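Local coordinates for acinetobacter secreted protease CpaA (Acinetobacter nosocomialis M2, PDB 6O38), which probably acts as a secreted zinc-dependent metalloprotease of the reprolysin-like group, exported by type II secretion with the help of its chaperone CpaB, at residues K176-L181 / V185-K190; F269-V272 / Y277-L280; G328-I333 / N411-F416; H520-T525 / P543-R548; Y539-N542 / V547-G550. One frame throughout, in Å; residues are numbered along the deposited sequence.

Interaction 1 of 5, residues K176-L181 / V185-K190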
# COMPACT_ATOMS: atom_id res chain seq x y z
N LYS A 176 2.43 0.78 19.60
CA LYS A 176 2.31 -0.66 19.72
C LYS A 176 3.71 -1.25 19.80
O LYS A 176 4.59 -0.90 19.01
CB LYS A 176 1.54 -1.27 18.54
CG LYS A 176 1.24 -2.75 18.70
CD LYS A 176 0.12 -3.20 17.78
CE LYS A 176 0.55 -3.18 16.32
NZ LYS A 176 -0.48 -3.81 15.44
N TYR A 177 3.91 -2.16 20.76
CA TYR A 177 5.22 -2.74 21.00
C TYR A 177 5.43 -3.96 20.11
O TYR A 177 4.59 -4.86 20.06
CB TYR A 177 5.37 -3.13 22.47
CG TYR A 177 6.76 -3.59 22.85
CD1 TYR A 177 7.78 -2.68 23.08
CD2 TYR A 177 7.05 -4.95 22.98
CE1 TYR A 177 9.05 -3.10 23.43
CE2 TYR A 177 8.32 -5.37 23.32
CZ TYR A 177 9.31 -4.44 23.55
OH TYR A 177 10.58 -4.86 23.89
N TYR A 178 6.56 -3.98 19.41
CA TYR A 178 6.95 -5.10 18.55
C TYR A 178 8.15 -5.79 19.20
O TYR A 178 9.25 -5.23 19.24
CB TYR A 178 7.29 -4.63 17.14
CG TYR A 178 6.10 -4.24 16.30
CD1 TYR A 178 5.36 -3.10 16.59
CD2 TYR A 178 5.71 -5.02 15.22
CE1 TYR A 178 4.27 -2.75 15.82
CE2 TYR A 178 4.62 -4.67 14.44
CZ TYR A 178 3.90 -3.53 14.75
OH TYR A 178 2.81 -3.18 13.98
N SER A 179 7.93 -7.01 19.70
CA SER A 179 9.02 -7.74 20.34
C SER A 179 10.08 -8.16 19.33
O SER A 179 11.25 -8.37 19.71
CB SER A 179 8.48 -8.96 21.08
OG SER A 179 7.60 -9.71 20.26
N ALA A 180 9.71 -8.31 18.06
CA ALA A 180 10.70 -8.59 17.02
C ALA A 180 11.68 -7.43 16.87
O ALA A 180 12.83 -7.64 16.45
CB ALA A 180 10.01 -8.88 15.69
N LEU A 181 11.26 -6.21 17.20
CA LEU A 181 12.13 -5.04 17.16
C LEU A 181 12.56 -4.57 18.54
O LEU A 181 13.52 -3.79 18.63
CB LEU A 181 11.43 -3.88 16.45
CG LEU A 181 11.12 -4.02 14.96
CD1 LEU A 181 10.32 -2.83 14.47
CD2 LEU A 181 12.41 -4.16 14.16
N VAL A 185 6.39 1.19 18.42
CA VAL A 185 6.22 1.69 17.06
C VAL A 185 4.98 2.57 17.03
O VAL A 185 3.92 2.14 17.48
CB VAL A 185 6.10 0.54 16.04
CG1 VAL A 185 5.78 1.08 14.67
CG2 VAL A 185 7.38 -0.28 16.01
N PRO A 186 5.07 3.80 16.51
CA PRO A 186 3.88 4.66 16.44
C PRO A 186 2.87 4.11 15.44
O PRO A 186 3.21 3.82 14.29
CB PRO A 186 4.45 6.01 15.99
CG PRO A 186 5.93 5.92 16.14
CD PRO A 186 6.28 4.47 16.02
N GLU A 187 1.63 3.98 15.89
CA GLU A 187 0.54 3.52 15.03
C GLU A 187 -0.45 4.62 14.68
O GLU A 187 -1.07 4.55 13.61
CB GLU A 187 -0.22 2.37 15.70
CG GLU A 187 0.58 1.07 15.83
CD GLU A 187 0.84 0.40 14.49
OE1 GLU A 187 1.64 -0.56 14.45
OE2 GLU A 187 0.26 0.84 13.47
N TYR A 188 -0.62 5.62 15.54
CA TYR A 188 -1.44 6.78 15.22
C TYR A 188 -0.89 7.99 15.95
O TYR A 188 -0.64 7.93 17.16
CB TYR A 188 -2.91 6.55 15.61
CG TYR A 188 -3.77 7.77 15.41
CD1 TYR A 188 -4.25 8.11 14.15
CD2 TYR A 188 -4.11 8.59 16.48
CE1 TYR A 188 -5.04 9.23 13.97
CE2 TYR A 188 -4.90 9.71 16.31
CZ TYR A 188 -5.36 10.03 15.05
OH TYR A 188 -6.14 11.15 14.87
N ILE A 189 -0.70 9.08 15.22
CA ILE A 189 -0.21 10.34 15.77
C ILE A 189 -1.25 11.41 15.49
O ILE A 189 -1.55 11.70 14.32
CB ILE A 189 1.15 10.73 15.18
CG1 ILE A 189 2.17 9.61 15.39
CG2 ILE A 189 1.64 12.04 15.78
CD1 ILE A 189 2.55 9.40 16.84
N LYS A 190 -1.80 11.99 16.55
CA LYS A 190 -2.75 13.09 16.38
C LYS A 190 -2.01 14.31 15.85
O LYS A 190 -1.09 14.80 16.52
CB LYS A 190 -3.44 13.41 17.70
CG LYS A 190 -4.33 14.64 17.66
CD LYS A 190 -5.17 14.75 18.92
CE LYS A 190 -5.97 16.04 18.94
NZ LYS A 190 -6.62 16.27 20.26
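The ring of Tyr178 meets Glu187 in its own plane. Glu187 OE1 sits at the hydroxyl edge, accepts a hydrogen bond from Tyr178 OH at 2.9 Å and is met nearly along its own C-O axis, and the ring and carboxylate planes are 27° apart. Val185 comes at the same ring obliquely, with CG2 3.5 Å from Tyr178 CD1; Leu181 CD1 touches that methyl from 4.2 Å. A bend at chi2 (-69°) folds the Glu187 carboxylate back toward the first strand, and its OE2 receives a weak hydrogen bond from Tyr545 OH. Lys176 slants across the glutamate: its CE is 3.4 Å from Glu187 OE1, while NZ stays 4.0 Å from the same oxygen, near enough for the charges probably to attract but beyond a salt bridge. The backbones join where Lys176 N donates to Val185 O (2.9 Å) and Val185 N to Lys176 O (2.8 Å). Beyond this pair, Glu187 and Tyr188 both face Trp174 in a classic beta bulge. The whole is a hairpin of strands 172-178 and 183-195 in an StcE-type beta-sandwich domain, flanked by strands 141-146 and 210-215, with Leu522 and Tyr545 of a long loop packed against it.

Interaction 2 of 5, residues F269-V272 / Y277-L280. With SO4 (sulfate ion), chain P.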
# COMPACT_ATOMS: atom_id res chain seq x y z
N PHE A 269 6.26 15.35 3.98
CA PHE A 269 7.71 15.37 4.10
C PHE A 269 8.12 14.64 5.38
O PHE A 269 7.38 14.65 6.37
CB PHE A 269 8.27 16.80 4.12
CG PHE A 269 7.89 17.61 2.92
CD1 PHE A 269 6.67 18.26 2.86
CD2 PHE A 269 8.76 17.72 1.84
CE1 PHE A 269 6.32 19.01 1.75
CE2 PHE A 269 8.42 18.47 0.73
CZ PHE A 269 7.20 19.12 0.69
N MSE A 270 9.29 14.02 5.34
CA MSE A 270 9.81 13.29 6.49
C MSE A 270 11.29 13.58 6.68
O MSE A 270 12.09 13.39 5.77
CB MSE A 270 9.58 11.79 6.32
CG MSE A 270 10.07 10.96 7.49
SE MSE A 270 10.05 9.05 7.09
CE MSE A 270 11.38 9.04 5.66
N TYR A 271 11.65 14.04 7.87
CA TYR A 271 13.03 14.41 8.15
C TYR A 271 13.88 13.17 8.39
O TYR A 271 13.43 12.20 9.02
CB TYR A 271 13.12 15.35 9.35
CG TYR A 271 14.46 16.02 9.49
CD1 TYR A 271 14.82 17.07 8.65
CD2 TYR A 271 15.37 15.61 10.45
CE1 TYR A 271 16.04 17.69 8.77
CE2 TYR A 271 16.60 16.23 10.57
CZ TYR A 271 16.93 17.27 9.73
OH TYR A 271 18.16 17.89 9.85
N VAL A 272 15.11 13.20 7.90
CA VAL A 272 16.05 12.08 8.00
C VAL A 272 17.31 12.63 8.65
O VAL A 272 18.05 13.40 8.03
CB VAL A 272 16.35 11.46 6.63
CG1 VAL A 272 17.22 10.22 6.80
CG2 VAL A 272 15.07 11.11 5.90
N TYR A 277 18.08 16.26 5.88
CA TYR A 277 17.13 16.95 5.02
C TYR A 277 15.75 16.33 5.16
O TYR A 277 15.58 15.27 5.79
CB TYR A 277 17.59 16.94 3.55
CG TYR A 277 17.99 15.59 2.98
CD1 TYR A 277 17.17 14.48 3.09
CD2 TYR A 277 19.20 15.44 2.30
CE1 TYR A 277 17.53 13.26 2.57
CE2 TYR A 277 19.57 14.22 1.77
CZ TYR A 277 18.73 13.14 1.90
OH TYR A 277 19.10 11.92 1.37
N TRP A 278 14.76 16.99 4.57
CA TRP A 278 13.40 16.47 4.50
C TRP A 278 13.27 15.60 3.26
O TRP A 278 13.53 16.07 2.14
CB TRP A 278 12.38 17.61 4.47
CG TRP A 278 12.31 18.41 5.73
CD1 TRP A 278 13.00 19.54 6.03
CD2 TRP A 278 11.47 18.14 6.87
NE1 TRP A 278 12.66 19.99 7.28
CE2 TRP A 278 11.72 19.15 7.82
CE3 TRP A 278 10.54 17.14 7.18
CZ2 TRP A 278 11.08 19.19 9.05
CZ3 TRP A 278 9.91 17.18 8.40
CH2 TRP A 278 10.18 18.20 9.33
N GLN A 279 12.88 14.35 3.45
CA GLN A 279 12.61 13.44 2.34
C GLN A 279 11.18 13.63 1.86
O GLN A 279 10.25 13.70 2.68
CB GLN A 279 12.85 11.99 2.76
CG GLN A 279 12.56 10.97 1.67
CD GLN A 279 13.68 10.88 0.64
OE1 GLN A 279 14.69 11.57 0.74
NE2 GLN A 279 13.49 10.01 -0.35
N LEU A 280 10.99 13.71 0.55
CA LEU A 280 9.66 13.83 -0.04
C LEU A 280 9.07 12.43 -0.19
O LEU A 280 9.54 11.63 -1.00
CB LEU A 280 9.73 14.55 -1.38
CG LEU A 280 8.42 14.62 -2.17
CD1 LEU A 280 7.39 15.45 -1.42
CD2 LEU A 280 8.66 15.19 -3.56
S SO4 P . 21.46 10.57 -0.25
O1 SO4 P . 22.79 9.96 -0.18
O2 SO4 P . 21.26 11.14 -1.58
O3 SO4 P . 20.45 9.55 -0.00
O4 SO4 P . 21.35 11.62 0.75
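Met270, present as selenomethionine, and Gln279 form an antiparallel hydrogen-bonded pair, with Met270 N donating to Gln279 O at 2.8 Å and Gln279 N answering to Met270 O. Further along, Val272 N reaches Tyr277 O at 3.0 Å. Weaker CA-H...O contacts accompany these bonds, for instance Trp278 CA to Met270 O at 3.6 Å.

The aromatic contacts gather on the face that carries Phe269, Tyr271, Trp278 and Leu280. Tyr271 turns its edge to the face of the Trp278 indole in a T-shaped stack, the planes 67° apart and the Tyr271 centroid 5.1 Å from that of the five-membered ring. Its CB adds a CH-pi contact, standing 3.9 Å from the centroid of the six-membered ring and only 13° off the normal. With CG anti to the main-chain nitrogen (chi1 -166°), Tyr271 lays CD1 over the same indole face. The polar ends are tied elsewhere: Trp278 NE1 to Pro227 O, Tyr271 OH to Thr229 OG1.

Apolar packing is plainer. Phe269 CE2 touches Leu280 CD1 at 3.8 Å, and on the other face Val272 CG2 lies beside Gln279 CB at 3.9 Å, both side chains pointing the same way.

Tyr277 OH meets O4 of a sulfate ion, probably from the crystallisation liquor, at the edge of its ring; the modelled separation is too short to trust in detail, and Lys275 NZ also holds the ion.

This hairpin of strands 266-272 and 277-288 is flanked by strands 235-240 and 305-310, while Tyr541 packs on Met270 and Gln279.

Interaction 3 of 5, residues G328-I333 / N411-F416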
# COMPACT_ATOMS: atom_id res chain seq x y z
N GLY A 328 14.32 16.47 -11.65
CA GLY A 328 13.62 15.46 -10.88
C GLY A 328 12.18 15.25 -11.29
O GLY A 328 11.59 14.22 -10.92
N ASP A 329 11.59 16.18 -12.04
CA ASP A 329 10.23 15.99 -12.53
C ASP A 329 10.17 14.77 -13.44
O ASP A 329 11.10 14.49 -14.19
CB ASP A 329 9.76 17.24 -13.27
CG ASP A 329 9.42 18.39 -12.34
OD1 ASP A 329 9.32 18.15 -11.12
OD2 ASP A 329 9.25 19.53 -12.83
N LYS A 330 9.05 14.05 -13.36
CA LYS A 330 8.90 12.79 -14.07
C LYS A 330 7.64 12.82 -14.92
O LYS A 330 6.61 13.37 -14.51
CB LYS A 330 8.85 11.60 -13.10
CG LYS A 330 10.15 11.35 -12.36
CD LYS A 330 10.07 10.10 -11.51
CE LYS A 330 11.38 9.83 -10.81
NZ LYS A 330 11.52 8.40 -10.41
N VAL A 331 7.72 12.21 -16.10
CA VAL A 331 6.57 12.02 -16.98
C VAL A 331 6.47 10.54 -17.29
O VAL A 331 7.43 9.94 -17.80
CB VAL A 331 6.68 12.85 -18.27
CG1 VAL A 331 5.57 12.48 -19.23
CG2 VAL A 331 6.63 14.33 -17.95
N VAL A 332 5.31 9.95 -17.00
CA VAL A 332 5.03 8.55 -17.32
C VAL A 332 3.95 8.53 -18.39
O VAL A 332 2.91 9.18 -18.25
CB VAL A 332 4.58 7.77 -16.07
CG1 VAL A 332 4.24 6.33 -16.44
CG2 VAL A 332 5.66 7.81 -15.00
N ILE A 333 4.20 7.79 -19.47
CA ILE A 333 3.28 7.70 -20.58
C ILE A 333 2.92 6.24 -20.79
O ILE A 333 3.81 5.39 -20.92
CB ILE A 333 3.87 8.32 -21.86
CG1 ILE A 333 4.26 9.77 -21.61
CG2 ILE A 333 2.87 8.23 -23.01
CD1 ILE A 333 4.92 10.45 -22.79
N ASN A 411 7.34 2.48 -8.23
CA ASN A 411 7.47 2.97 -6.86
C ASN A 411 8.92 2.98 -6.39
O ASN A 411 9.26 3.73 -5.47
CB ASN A 411 6.64 2.11 -5.91
CG ASN A 411 5.15 2.35 -6.06
OD1 ASN A 411 4.72 3.40 -6.53
ND2 ASN A 411 4.35 1.36 -5.66
N SER A 412 9.78 2.17 -7.01
CA SER A 412 11.15 2.00 -6.56
C SER A 412 12.16 2.77 -7.40
O SER A 412 13.37 2.62 -7.18
CB SER A 412 11.52 0.51 -6.56
OG SER A 412 10.69 -0.22 -5.68
N ASN A 413 11.70 3.58 -8.36
CA ASN A 413 12.57 4.23 -9.34
C ASN A 413 13.41 3.22 -10.11
O ASN A 413 14.54 3.51 -10.52
CB ASN A 413 13.48 5.28 -8.67
CG ASN A 413 12.69 6.34 -7.93
OD1 ASN A 413 11.71 6.88 -8.44
ND2 ASN A 413 13.12 6.64 -6.70
N ALA A 414 12.86 2.02 -10.30
CA ALA A 414 13.51 1.01 -11.13
C ALA A 414 13.27 1.33 -12.60
O ALA A 414 12.13 1.55 -13.02
CB ALA A 414 12.98 -0.38 -10.79
N ARG A 415 14.34 1.37 -13.38
CA ARG A 415 14.27 1.84 -14.76
C ARG A 415 13.89 0.70 -15.71
O ARG A 415 14.60 0.38 -16.66
CB ARG A 415 15.60 2.47 -15.17
CG ARG A 415 16.00 3.67 -14.33
CD ARG A 415 17.06 4.50 -15.03
NE ARG A 415 17.62 5.53 -14.16
CZ ARG A 415 18.69 5.36 -13.39
NH1 ARG A 415 19.32 4.19 -13.38
NH2 ARG A 415 19.13 6.35 -12.63
N PHE A 416 12.74 0.10 -15.44
CA PHE A 416 12.21 -0.91 -16.35
C PHE A 416 10.70 -1.01 -16.19
O PHE A 416 10.15 -0.71 -15.12
CB PHE A 416 12.85 -2.28 -16.12
CG PHE A 416 12.22 -3.09 -15.02
CD1 PHE A 416 12.55 -2.87 -13.70
CD2 PHE A 416 11.30 -4.08 -15.32
CE1 PHE A 416 11.97 -3.61 -12.69
CE2 PHE A 416 10.71 -4.83 -14.31
CZ PHE A 416 11.05 -4.60 -12.99
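The side chains of Lys330 and Asn413 cross at about a right angle, and NZ meets OD1 where they do. Lys330 leaves its strand pointing toward the other segment, with CG beside the backbone nitrogen (chi1 -67°), and from there the chain runs fully extended. That length is needed, because the CA atoms of Lys330 and Asn413 are 10.4 Å apart. Asn413 sends its CB neither at the lysine nor away from it; the amide then bends across, and its oxygen, not its nitrogen, takes the contact.

Lys330 NZ donates to Asn413 OD1 in a hydrogen bond modelled at 2.5 Å, shorter than expected; at this resolution the length itself should not be leaned on. Lys330 NZ is 3.4 Å from Asn413 CG, and Lys330 CE stays back at 3.8 Å from Asn413 OD1. This one bond is the whole of the direct contact, which buries just 69 Å² near the surface. It pairs a positive end with a neutral amide oxygen.

Neighbours tie the same two regions together. Ala414 O accepts a hydrogen bond from Arg360 NH2, and Arg360, with Ile362 and Asp371, also packs along Lys330. At the end of helix 391-411, Asn411 touches Gln125 of the chaperone CpaB.

The contact joins strand 330-335 of an StcE-type beta-sandwich domain to the end of helix 391-411 in the reprolysin-like region. Asn413, at positive phi (57°) with two bonds back into the last helical turn, closes that helix in a Schellman motif.

Interaction 4 of 5, residues H520-T525 / P543-R548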
# COMPACT_ATOMS: atom_id res chain seq x y z
N HIS A 520 11.99 -7.02 7.02
CA HIS A 520 11.74 -6.19 8.19
C HIS A 520 10.35 -6.48 8.70
O HIS A 520 9.43 -6.68 7.89
CB HIS A 520 11.88 -4.70 7.84
CG HIS A 520 11.96 -3.81 9.04
ND1 HIS A 520 10.85 -3.33 9.70
CD2 HIS A 520 13.03 -3.30 9.71
CE1 HIS A 520 11.22 -2.58 10.71
NE2 HIS A 520 12.54 -2.54 10.74
N PRO A 521 10.14 -6.52 10.02
CA PRO A 521 8.80 -6.82 10.55
C PRO A 521 7.74 -5.80 10.16
O PRO A 521 6.55 -6.14 10.17
CB PRO A 521 9.02 -6.84 12.07
CG PRO A 521 10.47 -7.13 12.24
CD PRO A 521 11.15 -6.44 11.09
N LEU A 522 8.12 -4.57 9.82
CA LEU A 522 7.18 -3.53 9.45
C LEU A 522 6.98 -3.42 7.94
O LEU A 522 6.34 -2.47 7.48
CB LEU A 522 7.63 -2.18 10.01
CG LEU A 522 7.72 -2.06 11.53
CD1 LEU A 522 8.24 -0.69 11.93
CD2 LEU A 522 6.36 -2.33 12.17
N GLY A 523 7.50 -4.37 7.18
CA GLY A 523 7.38 -4.33 5.73
C GLY A 523 8.64 -4.78 5.03
O GLY A 523 9.73 -4.27 5.32
N SER A 524 8.51 -5.73 4.11
CA SER A 524 9.64 -6.33 3.43
C SER A 524 9.50 -6.16 1.92
O SER A 524 8.40 -6.31 1.37
CB SER A 524 9.77 -7.81 3.78
OG SER A 524 9.99 -7.99 5.17
N THR A 525 10.61 -5.88 1.25
CA THR A 525 10.59 -5.65 -0.19
C THR A 525 10.35 -6.97 -0.93
O THR A 525 10.21 -8.04 -0.33
CB THR A 525 11.90 -5.00 -0.64
OG1 THR A 525 12.99 -5.90 -0.43
CG2 THR A 525 12.14 -3.71 0.13
N PRO A 543 6.39 3.74 3.68
CA PRO A 543 5.46 4.88 3.65
C PRO A 543 4.85 5.20 5.00
O PRO A 543 4.71 6.38 5.35
CB PRO A 543 4.40 4.43 2.64
CG PRO A 543 5.12 3.46 1.75
CD PRO A 543 6.05 2.72 2.67
N LYS A 544 4.48 4.19 5.79
CA LYS A 544 3.82 4.42 7.07
C LYS A 544 4.80 4.64 8.21
O LYS A 544 4.62 5.56 9.02
CB LYS A 544 2.90 3.24 7.40
CG LYS A 544 2.24 3.35 8.77
CD LYS A 544 1.11 2.35 8.93
CE LYS A 544 0.32 2.63 10.20
NZ LYS A 544 0.09 4.09 10.40
N TYR A 545 5.85 3.82 8.29
CA TYR A 545 6.72 3.82 9.46
C TYR A 545 8.04 4.55 9.25
O TYR A 545 8.71 4.88 10.23
CB TYR A 545 6.98 2.38 9.91
CG TYR A 545 5.70 1.64 10.22
CD1 TYR A 545 4.99 1.89 11.38
CD2 TYR A 545 5.20 0.68 9.34
CE1 TYR A 545 3.81 1.22 11.66
CE2 TYR A 545 4.03 0.00 9.61
CZ TYR A 545 3.34 0.27 10.78
OH TYR A 545 2.18 -0.40 11.05
N GLY A 546 8.43 4.79 8.00
CA GLY A 546 9.64 5.54 7.72
C GLY A 546 10.92 4.74 7.72
O GLY A 546 12.00 5.33 7.60
N VAL A 547 10.85 3.42 7.87
CA VAL A 547 12.04 2.59 7.86
C VAL A 547 12.68 2.64 6.48
O VAL A 547 12.01 2.45 5.46
CB VAL A 547 11.71 1.14 8.26
CG1 VAL A 547 12.94 0.26 8.17
CG2 VAL A 547 11.13 1.11 9.67
N ARG A 548 13.98 2.91 6.44
CA ARG A 548 14.71 2.90 5.18
C ARG A 548 14.78 1.49 4.62
O ARG A 548 15.18 0.55 5.31
CB ARG A 548 16.11 3.49 5.37
CG ARG A 548 17.04 3.27 4.20
CD ARG A 548 18.07 4.39 4.11
NE ARG A 548 18.71 4.67 5.39
CZ ARG A 548 19.14 5.87 5.76
NH1 ARG A 548 18.99 6.90 4.94
NH2 ARG A 548 19.71 6.04 6.94
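Tyr545 and Val547 pack against a type I beta turn, His520 to Gly523, entirely through apolar and CH-pi contacts; both segments belong to the long irregular region between helices 496-504 and 557-569. Near the start of the second segment, Lys544 lays CG over the centre of the neighbouring Tyr545 ring, and it also packs on Glu146 of the chaperone CpaB.

Tyr545 is the first residue to reach the turn. Its opposite ring face is covered by Leu522, whose CD2 stands 4.1 Å from the ring centroid and 8° off the normal. The tyrosine is thus sandwiched between two aliphatic chains. Leu522 crosses it at about a right angle and touches with other atoms as well: CB lies 3.8 Å from Tyr545 CD2 and CD1 rests 3.8 Å from Tyr545 CG.

Gly546, at positive phi, turns the chain and gives its carbonyl oxygen to Arg233 NH2. Val547 comes next and approaches His520 from the opposite direction, laying CG1 over one face of the imidazole, toward its rim and 4.0 Å from the centroid, while Pro521 CD covers the opposite face. His520 carries its ring across from the backbone nitrogen (chi1 -166°), which sets the imidazole against Val547. The second methyl, CG2, is shared: it reaches His520 CE1 at 3.8 Å and Leu522 CD1 at 4.1 Å.

The imidazole is fixed in rotation from within its own turn, where Leu522 N donates to His520 ND1 at 3.0 Å, the donor tilted 20° out of the ring plane.

Interaction 5 of 5, residues Y539-N542 / V547-G550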
# COMPACT_ATOMS: atom_id res chain seq x y z
N TYR A 539 17.40 4.61 -0.82
CA TYR A 539 16.76 5.89 -1.09
C TYR A 539 15.24 5.79 -1.03
O TYR A 539 14.55 6.75 -1.39
CB TYR A 539 17.22 6.42 -2.44
CG TYR A 539 18.72 6.36 -2.61
CD1 TYR A 539 19.56 7.11 -1.80
CD2 TYR A 539 19.30 5.53 -3.56
CE1 TYR A 539 20.94 7.05 -1.94
CE2 TYR A 539 20.67 5.46 -3.71
CZ TYR A 539 21.49 6.23 -2.90
OH TYR A 539 22.85 6.16 -3.05
N LEU A 540 14.71 4.65 -0.60
CA LEU A 540 13.29 4.43 -0.42
C LEU A 540 12.99 4.22 1.06
O LEU A 540 13.82 3.69 1.81
CB LEU A 540 12.80 3.22 -1.21
CG LEU A 540 13.01 3.28 -2.73
CD1 LEU A 540 12.65 1.94 -3.34
CD2 LEU A 540 12.18 4.40 -3.35
N TYR A 541 11.81 4.64 1.49
CA TYR A 541 11.41 4.56 2.89
C TYR A 541 10.01 3.97 3.00
O TYR A 541 9.16 4.20 2.14
CB TYR A 541 11.47 5.94 3.55
CG TYR A 541 12.85 6.56 3.53
CD1 TYR A 541 13.28 7.29 2.43
CD2 TYR A 541 13.73 6.40 4.59
CE1 TYR A 541 14.54 7.85 2.39
CE2 TYR A 541 14.99 6.96 4.57
CZ TYR A 541 15.39 7.68 3.46
OH TYR A 541 16.65 8.24 3.43
N ASN A 542 9.80 3.20 4.06
CA ASN A 542 8.49 2.65 4.38
C ASN A 542 7.46 3.77 4.48
O ASN A 542 7.64 4.70 5.28
CB ASN A 542 8.56 1.86 5.69
CG ASN A 542 7.30 1.05 5.96
OD1 ASN A 542 6.18 1.56 5.88
ND2 ASN A 542 7.49 -0.22 6.28
N VAL A 547 10.85 3.42 7.87
CA VAL A 547 12.04 2.59 7.86
C VAL A 547 12.68 2.64 6.48
O VAL A 547 12.01 2.45 5.46
CB VAL A 547 11.71 1.14 8.26
CG1 VAL A 547 12.94 0.26 8.17
CG2 VAL A 547 11.13 1.11 9.67
N ARG A 548 13.98 2.91 6.44
CA ARG A 548 14.71 2.90 5.18
C ARG A 548 14.78 1.49 4.62
O ARG A 548 15.18 0.55 5.31
CB ARG A 548 16.11 3.49 5.37
CG ARG A 548 17.04 3.27 4.20
CD ARG A 548 18.07 4.39 4.11
NE ARG A 548 18.71 4.67 5.39
CZ ARG A 548 19.14 5.87 5.76
NH1 ARG A 548 18.99 6.90 4.94
NH2 ARG A 548 19.71 6.04 6.94
N LEU A 549 14.40 1.34 3.35
CA LEU A 549 14.27 0.03 2.72
C LEU A 549 15.56 -0.42 2.04
O LEU A 549 15.58 -0.77 0.87
CB LEU A 549 13.11 0.06 1.72
CG LEU A 549 11.73 0.38 2.29
CD1 LEU A 549 10.68 0.38 1.20
CD2 LEU A 549 11.37 -0.59 3.40
N GLY A 550 16.66 -0.41 2.79
CA GLY A 550 17.94 -0.80 2.23
C GLY A 550 19.08 -0.18 3.02
O GLY A 550 18.89 0.39 4.10
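Tyr541 and Arg548 come alongside each other through their first torsions: Tyr541 CG stands opposite its carbonyl carbon (chi1 -60°), while Arg548 starts off away from its own nitrogen (chi1 169°) and bends at chi3. The two side chains then run the same way, with Arg548 CB 3.7 Å from Tyr541 CE2 and the guanidinium plane 49° from the ring. At the far end Arg548 NH1 is 3.1 Å from Tyr541 OH. The firm partner of this guanidinium is Asp274, which forms a salt bridge with NH2.

Besides the side chains, two backbone bonds clamp the segments. Leu549 N reaches Leu540 O at 2.9 Å and almost perfectly straight, and Asn542 N reaches Val547 O at 2.7 Å. Leu549 packs its branched end against the first segment, with CG 3.8 Å from Asn542 N and CD1 4.3 Å from Leu540 CB.

Asn542 is gripped at both ends of its buried amide: ND2 donates to Leu522 O, and OD1 accepts from Lys544 N and, weakly, from Tyr545 N. OD1 thus ties Asn542 to the start of the connecting loop, and ND2 ties it to the 520-525 turn. Beyond them, Tyr541 also packs on Val272 and Arg233.

Tyr541 and Arg548 form a single beta bridge. It closes a small loop, and Leu549 follows at the centre of an inverse gamma turn.

Overall arrangement
Interactions 1 and 2 are hairpins of successive StcE-type domains, both paired through the backbone; the first adds a tyrosine-carboxylate bond near the surface, the second a buried aromatic cluster. Interactions 4 and 5 come from one irregular region between helices 496-504 and 557-569, share Val547 and Arg548, and have centres about 7 Å apart; one is apolar without cross-segment bonds, the other backbone-bridged and more deeply buried. Together they fill the ground between the hairpins: interaction 4 touches interaction 1, and both touch interaction 2. Interaction 3, a lone polar surface bond, lies about 32 Å from interaction 1, centre to centre, yet reaches interaction 5 through Ser412 and Leu540.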